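Local coordinates for glycosylation Associate Protein 1 (PDB 6OYC) that probably serves in the glycosylation and accessory Sec export of serine-rich surface adhesins, as one partner of the Gap123 complex of Streptococcus agalactiae, at residues Thr132-Phe137 with Tyr146-Arg151; Leu154-Tyr159 with Ala166-Leu171. All blocks are in the same frame, centred on the assembly; numbering follows the deposited sequence.

Contact 1 (Thr132-Phe137 with Tyr146-Arg151)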
ATOM      1  N   THR A 132      14.804  -8.239   7.250  1.00 28.97           N
ATOM      2  CA  THR A 132      14.079  -7.168   7.929  1.00 29.53           C
ATOM      3  C   THR A 132      14.162  -7.282   9.446  1.00 29.46           C
ATOM      4  O   THR A 132      14.492  -6.302  10.129  1.00 30.14           O
ATOM      5  CB  THR A 132      12.605  -7.156   7.507  1.00 32.40           C
ATOM      6  OG1 THR A 132      12.079  -8.491   7.565  1.00 29.73           O
ATOM      7  CG2 THR A 132      12.464  -6.612   6.091  1.00 32.45           C
ATOM      8  N   HIS A 133      13.869  -8.449  10.002  1.00 25.65           N
ATOM      9  CA  HIS A 133      14.007  -8.562  11.444  1.00 32.48           C
ATOM     10  C   HIS A 133      14.299 -10.001  11.844  1.00 31.16           C
ATOM     11  O   HIS A 133      14.019 -10.949  11.102  1.00 27.78           O
ATOM     12  CB  HIS A 133      12.773  -8.009  12.187  1.00 26.78           C
ATOM     13  CG  HIS A 133      11.499  -8.762  11.945  1.00 31.76           C
ATOM     14  ND1 HIS A 133      10.607  -8.427  10.942  1.00 30.92           N
ATOM     15  CD2 HIS A 133      10.921  -9.775  12.634  1.00 30.51           C
ATOM     16  CE1 HIS A 133       9.556  -9.222  11.005  1.00 26.79           C
ATOM     17  NE2 HIS A 133       9.717 -10.045  12.028  1.00 31.23           N
ATOM     18  N   ILE A 134      14.900 -10.140  13.027  1.00 29.19           N
ATOM     19  CA  ILE A 134      15.094 -11.435  13.664  1.00 29.64           C
ATOM     20  C   ILE A 134      14.407 -11.426  15.029  1.00 33.79           C
ATOM     21  O   ILE A 134      14.700 -10.566  15.879  1.00 29.24           O
ATOM     22  CB  ILE A 134      16.581 -11.778  13.811  1.00 30.73           C
ATOM     23  CG1 ILE A 134      17.253 -11.868  12.442  1.00 25.03           C
ATOM     24  CG2 ILE A 134      16.736 -13.044  14.618  1.00 26.85           C
ATOM     25  CD1 ILE A 134      18.754 -11.784  12.534  1.00 26.59           C
ATOM     26  N   ASP A 135      13.498 -12.391  15.239  1.00 30.33           N
ATOM     27  CA  ASP A 135      12.940 -12.648  16.560  1.00 29.96           C
ATOM     28  C   ASP A 135      13.900 -13.564  17.299  1.00 31.25           C
ATOM     29  O   ASP A 135      14.166 -14.681  16.845  1.00 30.32           O
ATOM     30  CB  ASP A 135      11.561 -13.293  16.474  1.00 31.09           C
ATOM     31  CG  ASP A 135      10.497 -12.347  15.926  1.00 35.89           C
ATOM     32  OD1 ASP A 135      10.738 -11.115  15.846  1.00 34.06           O
ATOM     33  OD2 ASP A 135       9.414 -12.857  15.561  1.00 38.30           O
ATOM     34  N   TYR A 136      14.435 -13.093  18.415  1.00 29.82           N
ATOM     35  CA  TYR A 136      15.449 -13.822  19.156  1.00 29.60           C
ATOM     36  C   TYR A 136      14.813 -14.357  20.431  1.00 32.99           C
ATOM     37  O   TYR A 136      14.096 -13.630  21.127  1.00 33.12           O
ATOM     38  CB  TYR A 136      16.645 -12.919  19.456  1.00 31.82           C
ATOM     39  CG  TYR A 136      17.919 -13.678  19.687  1.00 31.83           C
ATOM     40  CD1 TYR A 136      18.225 -14.198  20.940  1.00 32.38           C
ATOM     41  CD2 TYR A 136      18.826 -13.871  18.656  1.00 29.31           C
ATOM     42  CE1 TYR A 136      19.392 -14.897  21.151  1.00 35.81           C
ATOM     43  CE2 TYR A 136      20.007 -14.557  18.861  1.00 30.38           C
ATOM     44  CZ  TYR A 136      20.287 -15.071  20.103  1.00 36.25           C
ATOM     45  OH  TYR A 136      21.467 -15.757  20.296  1.00 36.64           O
ATOM     46  N   PHE A 137      15.049 -15.631  20.713  1.00 34.55           N
ATOM     47  CA  PHE A 137      14.290 -16.363  21.712  1.00 35.91           C
ATOM     48  C   PHE A 137      15.204 -16.793  22.836  1.00 35.71           C
ATOM     49  O   PHE A 137      16.399 -17.005  22.632  1.00 37.23           O
ATOM     50  CB  PHE A 137      13.622 -17.626  21.129  1.00 36.51           C
ATOM     51  CG  PHE A 137      12.434 -17.335  20.286  1.00 35.15           C
ATOM     52  CD1 PHE A 137      12.599 -16.869  18.986  1.00 27.95           C
ATOM     53  CD2 PHE A 137      11.152 -17.521  20.788  1.00 32.91           C
ATOM     54  CE1 PHE A 137      11.506 -16.590  18.203  1.00 29.08           C
ATOM     55  CE2 PHE A 137      10.047 -17.237  20.009  1.00 35.27           C
ATOM     56  CZ  PHE A 137      10.223 -16.756  18.713  1.00 32.33           C
ATOM     57  N   TYR A 146      15.312  -7.926  16.656  1.00 30.04           N
ATOM     58  CA  TYR A 146      16.278  -7.087  15.958  1.00 29.83           C
ATOM     59  C   TYR A 146      15.624  -6.531  14.702  1.00 29.27           C
ATOM     60  O   TYR A 146      15.204  -7.308  13.847  1.00 31.81           O
ATOM     61  CB  TYR A 146      17.506  -7.895  15.563  1.00 27.79           C
ATOM     62  CG  TYR A 146      18.395  -8.335  16.701  1.00 34.31           C
ATOM     63  CD1 TYR A 146      18.137  -9.516  17.394  1.00 31.82           C
ATOM     64  CD2 TYR A 146      19.523  -7.599  17.052  1.00 30.40           C
ATOM     65  CE1 TYR A 146      18.964  -9.935  18.422  1.00 31.50           C
ATOM     66  CE2 TYR A 146      20.354  -8.005  18.085  1.00 30.57           C
ATOM     67  CZ  TYR A 146      20.070  -9.169  18.767  1.00 31.78           C
ATOM     68  OH  TYR A 146      20.890  -9.587  19.785  1.00 31.71           O
ATOM     69  N   LEU A 147      15.528  -5.203  14.588  1.00 30.87           N
ATOM     70  CA  LEU A 147      14.954  -4.541  13.410  1.00 30.98           C
ATOM     71  C   LEU A 147      16.088  -3.982  12.565  1.00 32.74           C
ATOM     72  O   LEU A 147      16.844  -3.121  13.031  1.00 31.07           O
ATOM     73  CB  LEU A 147      14.037  -3.373  13.766  1.00 29.68           C
ATOM     74  CG  LEU A 147      12.589  -3.495  14.206  1.00 35.84           C
ATOM     75  CD1 LEU A 147      11.761  -4.246  13.154  1.00 41.19           C
ATOM     76  CD2 LEU A 147      12.524  -4.152  15.598  1.00 35.91           C
ATOM     77  N   PHE A 148      16.180  -4.432  11.327  1.00 28.16           N
ATOM     78  CA  PHE A 148      17.239  -3.993  10.437  1.00 30.74           C
ATOM     79  C   PHE A 148      16.697  -2.958   9.468  1.00 30.75           C
ATOM     80  O   PHE A 148      15.600  -3.124   8.925  1.00 32.01           O
ATOM     81  CB  PHE A 148      17.837  -5.185   9.686  1.00 28.46           C
ATOM     82  CG  PHE A 148      18.536  -6.156  10.592  1.00 31.87           C
ATOM     83  CD1 PHE A 148      19.885  -5.980  10.907  1.00 28.11           C
ATOM     84  CD2 PHE A 148      17.843  -7.230  11.157  1.00 29.15           C
ATOM     85  CE1 PHE A 148      20.534  -6.863  11.745  1.00 26.40           C
ATOM     86  CE2 PHE A 148      18.492  -8.116  12.010  1.00 28.12           C
ATOM     87  CZ  PHE A 148      19.838  -7.933  12.302  1.00 27.78           C
ATOM     88  N   ASP A 149      17.458  -1.882   9.291  1.00 29.18           N
ATOM     89  CA  ASP A 149      17.236  -0.901   8.241  1.00 27.61           C
ATOM     90  C   ASP A 149      17.592  -1.521   6.899  1.00 29.68           C
ATOM     91  O   ASP A 149      18.490  -2.366   6.805  1.00 28.14           O
ATOM     92  CB  ASP A 149      18.118   0.336   8.499  1.00 30.22           C
ATOM     93  CG  ASP A 149      17.685   1.576   7.704  1.00 31.50           C
ATOM     94  OD1 ASP A 149      18.039   1.670   6.501  1.00 29.10           O
ATOM     95  OD2 ASP A 149      17.010   2.460   8.299  1.00 27.48           O
ATOM     96  N   ASP A 150      16.895  -1.091   5.843  1.00 31.74           N
ATOM     97  CA  ASP A 150      17.237  -1.631   4.525  1.00 28.96           C
ATOM     98  C   ASP A 150      18.584  -1.138   4.012  1.00 28.33           C
ATOM     99  O   ASP A 150      19.044  -1.618   2.983  1.00 29.16           O
ATOM    100  CB  ASP A 150      16.137  -1.331   3.498  1.00 26.96           C
ATOM    101  CG  ASP A 150      15.950   0.161   3.217  1.00 29.78           C
ATOM    102  OD1 ASP A 150      16.939   0.922   3.172  1.00 32.06           O
ATOM    103  OD2 ASP A 150      14.788   0.580   2.984  1.00 30.70           O
ATOM    104  N   ARG A 151      19.215  -0.180   4.680  1.00 32.18           N
ATOM    105  CA  ARG A 151      20.599   0.152   4.362  1.00 32.81           C
ATOM    106  C   ARG A 151      21.589  -0.835   4.999  1.00 27.75           C
ATOM    107  O   ARG A 151      22.799  -0.683   4.825  1.00 29.54           O
ATOM    108  CB  ARG A 151      20.908   1.599   4.749  1.00 27.12           C
ATOM    109  CG  ARG A 151      20.202   2.621   3.847  1.00 30.06           C
ATOM    110  CD  ARG A 151      20.056   4.012   4.481  1.00 26.43           C
ATOM    111  NE  ARG A 151      19.203   4.018   5.669  1.00 29.55           N
ATOM    112  CZ  ARG A 151      18.628   5.110   6.175  1.00 29.08           C
ATOM    113  NH1 ARG A 151      18.816   6.289   5.597  1.00 26.41           N
ATOM    114  NH2 ARG A 151      17.858   5.020   7.257  1.00 29.39           N
TER

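Contact 2 (Leu154-Tyr159 with Ala166-Leu171)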
ATOM      1  N   LEU A 154      21.848  -2.303  12.004  1.00 27.95           N
ATOM      2  CA  LEU A 154      20.848  -2.555  13.054  1.00 26.04           C
ATOM      3  C   LEU A 154      20.211  -1.233  13.471  1.00 25.66           C
ATOM      4  O   LEU A 154      20.883  -0.392  14.056  1.00 26.00           O
ATOM      5  CB  LEU A 154      21.473  -3.242  14.265  1.00 26.56           C
ATOM      6  CG  LEU A 154      20.504  -3.583  15.422  1.00 29.10           C
ATOM      7  CD1 LEU A 154      19.352  -4.501  14.988  1.00 24.18           C
ATOM      8  CD2 LEU A 154      21.268  -4.213  16.549  1.00 23.50           C
ATOM      9  N   SER A 155      18.914  -1.057  13.182  1.00 25.95           N
ATOM     10  CA  SER A 155      18.188   0.174  13.470  1.00 26.26           C
ATOM     11  C   SER A 155      17.630   0.221  14.888  1.00 28.84           C
ATOM     12  O   SER A 155      17.680   1.274  15.533  1.00 28.72           O
ATOM     13  CB  SER A 155      17.042   0.370  12.469  1.00 27.07           C
ATOM     14  OG  SER A 155      16.357   1.600  12.704  1.00 28.13           O
ATOM     15  N   SER A 156      17.099  -0.889  15.395  1.00 25.36           N
ATOM     16  CA  SER A 156      16.537  -0.867  16.735  1.00 26.06           C
ATOM     17  C   SER A 156      16.403  -2.293  17.271  1.00 28.03           C
ATOM     18  O   SER A 156      16.457  -3.268  16.519  1.00 27.25           O
ATOM     19  CB  SER A 156      15.188  -0.125  16.747  1.00 27.98           C
ATOM     20  OG  SER A 156      14.138  -0.887  16.157  1.00 28.96           O
ATOM     21  N   ILE A 157      16.230  -2.397  18.595  1.00 28.71           N
ATOM     22  CA  ILE A 157      15.950  -3.666  19.271  1.00 26.40           C
ATOM     23  C   ILE A 157      14.720  -3.482  20.138  1.00 28.60           C
ATOM     24  O   ILE A 157      14.668  -2.558  20.956  1.00 28.82           O
ATOM     25  CB  ILE A 157      17.107  -4.155  20.160  1.00 28.51           C
ATOM     26  CG1 ILE A 157      18.408  -4.277  19.389  1.00 29.07           C
ATOM     27  CG2 ILE A 157      16.766  -5.488  20.784  1.00 28.33           C
ATOM     28  CD1 ILE A 157      19.584  -4.431  20.319  1.00 32.08           C
ATOM     29  N   LEU A 158      13.752  -4.375  19.983  1.00 28.57           N
ATOM     30  CA  LEU A 158      12.532  -4.366  20.780  1.00 30.56           C
ATOM     31  C   LEU A 158      12.677  -5.456  21.839  1.00 30.65           C
ATOM     32  O   LEU A 158      12.751  -6.641  21.503  1.00 30.49           O
ATOM     33  CB  LEU A 158      11.309  -4.601  19.884  1.00 30.02           C
ATOM     34  CG  LEU A 158       9.964  -4.065  20.391  1.00 31.58           C
ATOM     35  CD1 LEU A 158       8.867  -4.076  19.317  1.00 28.99           C
ATOM     36  CD2 LEU A 158       9.516  -4.843  21.635  1.00 31.29           C
ATOM     37  N   TYR A 159      12.718  -5.065  23.110  1.00 29.69           N
ATOM     38  CA  TYR A 159      12.891  -6.026  24.193  1.00 29.54           C
ATOM     39  C   TYR A 159      11.553  -6.434  24.779  1.00 31.79           C
ATOM     40  O   TYR A 159      10.615  -5.635  24.854  1.00 34.14           O
ATOM     41  CB  TYR A 159      13.766  -5.456  25.312  1.00 33.12           C
ATOM     42  CG  TYR A 159      15.203  -5.262  24.909  1.00 34.50           C
ATOM     43  CD1 TYR A 159      15.602  -4.091  24.291  1.00 27.86           C
ATOM     44  CD2 TYR A 159      16.156  -6.266  25.126  1.00 32.25           C
ATOM     45  CE1 TYR A 159      16.908  -3.903  23.917  1.00 30.66           C
ATOM     46  CE2 TYR A 159      17.484  -6.083  24.757  1.00 30.15           C
ATOM     47  CZ  TYR A 159      17.844  -4.899  24.148  1.00 32.64           C
ATOM     48  OH  TYR A 159      19.136  -4.686  23.766  1.00 30.73           O
ATOM     49  N   ALA A 166       8.246  -4.581  26.211  1.00 35.47           N
ATOM     50  CA  ALA A 166       8.747  -3.776  27.308  1.00 37.39           C
ATOM     51  C   ALA A 166       9.215  -2.405  26.824  1.00 35.81           C
ATOM     52  O   ALA A 166       8.632  -1.395  27.211  1.00 31.61           O
ATOM     53  CB  ALA A 166       9.862  -4.545  28.027  1.00 33.92           C
ATOM     54  N   TYR A 167      10.221  -2.345  25.946  1.00 32.19           N
ATOM     55  CA  TYR A 167      10.714  -1.078  25.407  1.00 34.09           C
ATOM     56  C   TYR A 167      11.542  -1.340  24.148  1.00 32.34           C
ATOM     57  O   TYR A 167      11.976  -2.464  23.878  1.00 29.72           O
ATOM     58  CB  TYR A 167      11.559  -0.316  26.438  1.00 33.43           C
ATOM     59  CG  TYR A 167      12.700  -1.150  26.998  1.00 33.06           C
ATOM     60  CD1 TYR A 167      13.912  -1.259  26.327  1.00 34.08           C
ATOM     61  CD2 TYR A 167      12.555  -1.843  28.182  1.00 37.59           C
ATOM     62  CE1 TYR A 167      14.937  -2.021  26.826  1.00 34.01           C
ATOM     63  CE2 TYR A 167      13.584  -2.619  28.689  1.00 39.58           C
ATOM     64  CZ  TYR A 167      14.763  -2.702  28.011  1.00 37.10           C
ATOM     65  OH  TYR A 167      15.777  -3.471  28.525  1.00 50.52           O
ATOM     66  N   GLN A 168      11.807  -0.262  23.417  1.00 29.56           N
ATOM     67  CA  GLN A 168      12.519  -0.315  22.150  1.00 31.17           C
ATOM     68  C   GLN A 168      13.700   0.648  22.190  1.00 31.63           C
ATOM     69  O   GLN A 168      13.519   1.846  22.447  1.00 30.63           O
ATOM     70  CB  GLN A 168      11.589   0.044  20.980  1.00 27.49           C
ATOM     71  CG  GLN A 168      12.172  -0.322  19.627  1.00 30.28           C
ATOM     72  CD  GLN A 168      11.128  -0.935  18.688  1.00 31.33           C
ATOM     73  OE1 GLN A 168       9.919  -0.817  18.917  1.00 30.03           O
ATOM     74  NE2 GLN A 168      11.600  -1.584  17.626  1.00 27.94           N
ATOM     75  N   ASP A 169      14.899   0.129  21.932  1.00 27.02           N
ATOM     76  CA  ASP A 169      16.103   0.949  21.846  1.00 33.20           C
ATOM     77  C   ASP A 169      16.390   1.279  20.385  1.00 31.37           C
ATOM     78  O   ASP A 169      16.576   0.370  19.571  1.00 29.98           O
ATOM     79  CB  ASP A 169      17.290   0.226  22.481  1.00 30.44           C
ATOM     80  CG  ASP A 169      17.170   0.150  23.985  1.00 34.03           C
ATOM     81  OD1 ASP A 169      16.181   0.721  24.506  1.00 34.50           O
ATOM     82  OD2 ASP A 169      18.048  -0.461  24.645  1.00 30.82           O
ATOM     83  N   TYR A 170      16.426   2.571  20.049  1.00 29.82           N
ATOM     84  CA  TYR A 170      16.731   2.997  18.692  1.00 28.96           C
ATOM     85  C   TYR A 170      18.197   3.376  18.614  1.00 30.77           C
ATOM     86  O   TYR A 170      18.692   4.130  19.458  1.00 28.50           O
ATOM     87  CB  TYR A 170      15.880   4.185  18.255  1.00 26.41           C
ATOM     88  CG  TYR A 170      14.384   3.973  18.201  1.00 29.54           C
ATOM     89  CD1 TYR A 170      13.626   3.915  19.374  1.00 30.66           C
ATOM     90  CD2 TYR A 170      13.715   3.897  16.973  1.00 29.90           C
ATOM     91  CE1 TYR A 170      12.240   3.759  19.327  1.00 32.63           C
ATOM     92  CE2 TYR A 170      12.322   3.731  16.909  1.00 28.73           C
ATOM     93  CZ  TYR A 170      11.595   3.668  18.094  1.00 30.49           C
ATOM     94  OH  TYR A 170      10.227   3.533  18.056  1.00 30.88           O
ATOM     95  N   LEU A 171      18.878   2.881  17.588  1.00 32.68           N
ATOM     96  CA  LEU A 171      20.329   2.924  17.514  1.00 30.51           C
ATOM     97  C   LEU A 171      20.783   3.788  16.348  1.00 30.16           C
ATOM     98  O   LEU A 171      20.055   3.983  15.370  1.00 28.71           O
ATOM     99  CB  LEU A 171      20.916   1.509  17.371  1.00 27.03           C
ATOM    100  CG  LEU A 171      20.468   0.438  18.390  1.00 30.12           C
ATOM    101  CD1 LEU A 171      21.182  -0.901  18.207  1.00 23.64           C
ATOM    102  CD2 LEU A 171      20.664   0.923  19.816  1.00 31.76           C
TER
HETATM  103  O   HOH W   1      19.883  -2.218  23.731  1.00 36.86           O

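Contact 1 (Thr132-Phe137 with Tyr146-Arg151)
Ile-134 and Tyr-146 face each other as an antiparallel hydrogen-bonded pair. Tyr-146 N gives to Ile-134 O at 2.8 Å, and Ile-134 N gives back to Tyr-146 O at 3.0 Å. Two residues on, Phe-148 N meets Thr-132 O at 2.8 Å, nearly straight at 169°. Most of the apolar contact lies on the face of Ile-134 and Tyr-146. Ile-134 CD1 reaches Phe-148 CE2 obliquely at 3.7 Å. The CG of Tyr-136, anti to its backbone N (chi1 -156°), lies beside the Tyr-146 ring, both side chains pointing the same way. Tyr-146 CE1 touches Tyr-136 CB at 3.9 Å, near the Tyr-146 ring plane. A smaller contact on the other face joins His-133 CB to Leu-147 CD1 at 4.0 Å.

Further along, Arg-151 grips Asp-149 side-on in a salt bridge, NE to OD1 and NH2 to OD2. NE meets OD1 from above the carboxylate plane (41° out). The anti lone pair of OD1 takes the backbone N of Arg-151, closing an Asx turn. OD1 thus holds two donors. Asp-150 forms a salt bridge to Arg-60, and Arg-151 another to Asp-78. The pairing is that of a beta hairpin, strands 131-138 and 141-148, within a meandering antiparallel sheet.

Contact 2 (Leu154-Tyr159 with Ala166-Leu171)
Tyr-159 meets two residues at once, Ala-166 and Tyr-167, in a classic beta bulge. The O of Tyr-159 takes the N of Ala-166 at 2.9 Å, while the N of Tyr-167 makes only a weak bond to that same oxygen. The N of Tyr-159 points to the O of Tyr-167, nearly along the C=O axis. The two rings are oblique, with planes at 33°, and the CD1 of Tyr-159 meets the CE1 of Tyr-167 at 3.3 Å. The CB of Tyr-159 sits over one face of the Tyr-167 ring in a CH-pi contact, 4.2 Å from its centroid. The CG of Tyr-167 stands between its backbone N and carbonyl carbon (chi1 54°), a placing that lets the ring lie under this CB. The CG2 of Ile-157 lies over the Tyr-159 ring face opposite the one met by the OH of Tyr-167, both offset toward the rim.

A water links the OH of Tyr-159, at 2.6 Å, to OD2 of Asp-169, to which it donates at 2.7 Å. Asp-169 also forms salt bridges to Arg-180 and Arg-177. On the other face, the NE2 of Gln-168 gives to the OG of Ser-156 at 3.0 Å, bent to 140°. The OE1 of Gln-168 lies 3.4 Å from the CD1 of Leu-158 and accepts from Arg-13. The OH of Tyr-55 is also hydrogen-bonded to Ser-156 OG, and Gln-168 NE2 to the OH of Tyr-16. At the far end, Leu-154 CD2 packs on Leu-171 CD1 at 3.7 Å.

The hairpin of strands 154-161 and 164-171 is flanked in its sheet by strands 141-148 and 177-182.

How the contacts relate
Contacts 1 and 2 pair the strands of successive hairpins of one antiparallel sheet, with centres about 10 Å apart. Contact 1 closes in the chain before contact 2 opens. Strands 141-148 and 154-161 are neighbours, and Leu-147 joins them. Its N lies 2.9 Å from the O of Ser-156, and its O lies 2.9 Å from the N of Ser-155, both probable hydrogen bonds. Ser-155 and Ser-156 thus both face Leu-147, a second classic bulge. The side chain of Leu-147 also packs across the seam, its CD2 3.4 Å from the NE2 of Gln-168. The sheet is distinct from the two parallel sheets of this GT-B clan protein.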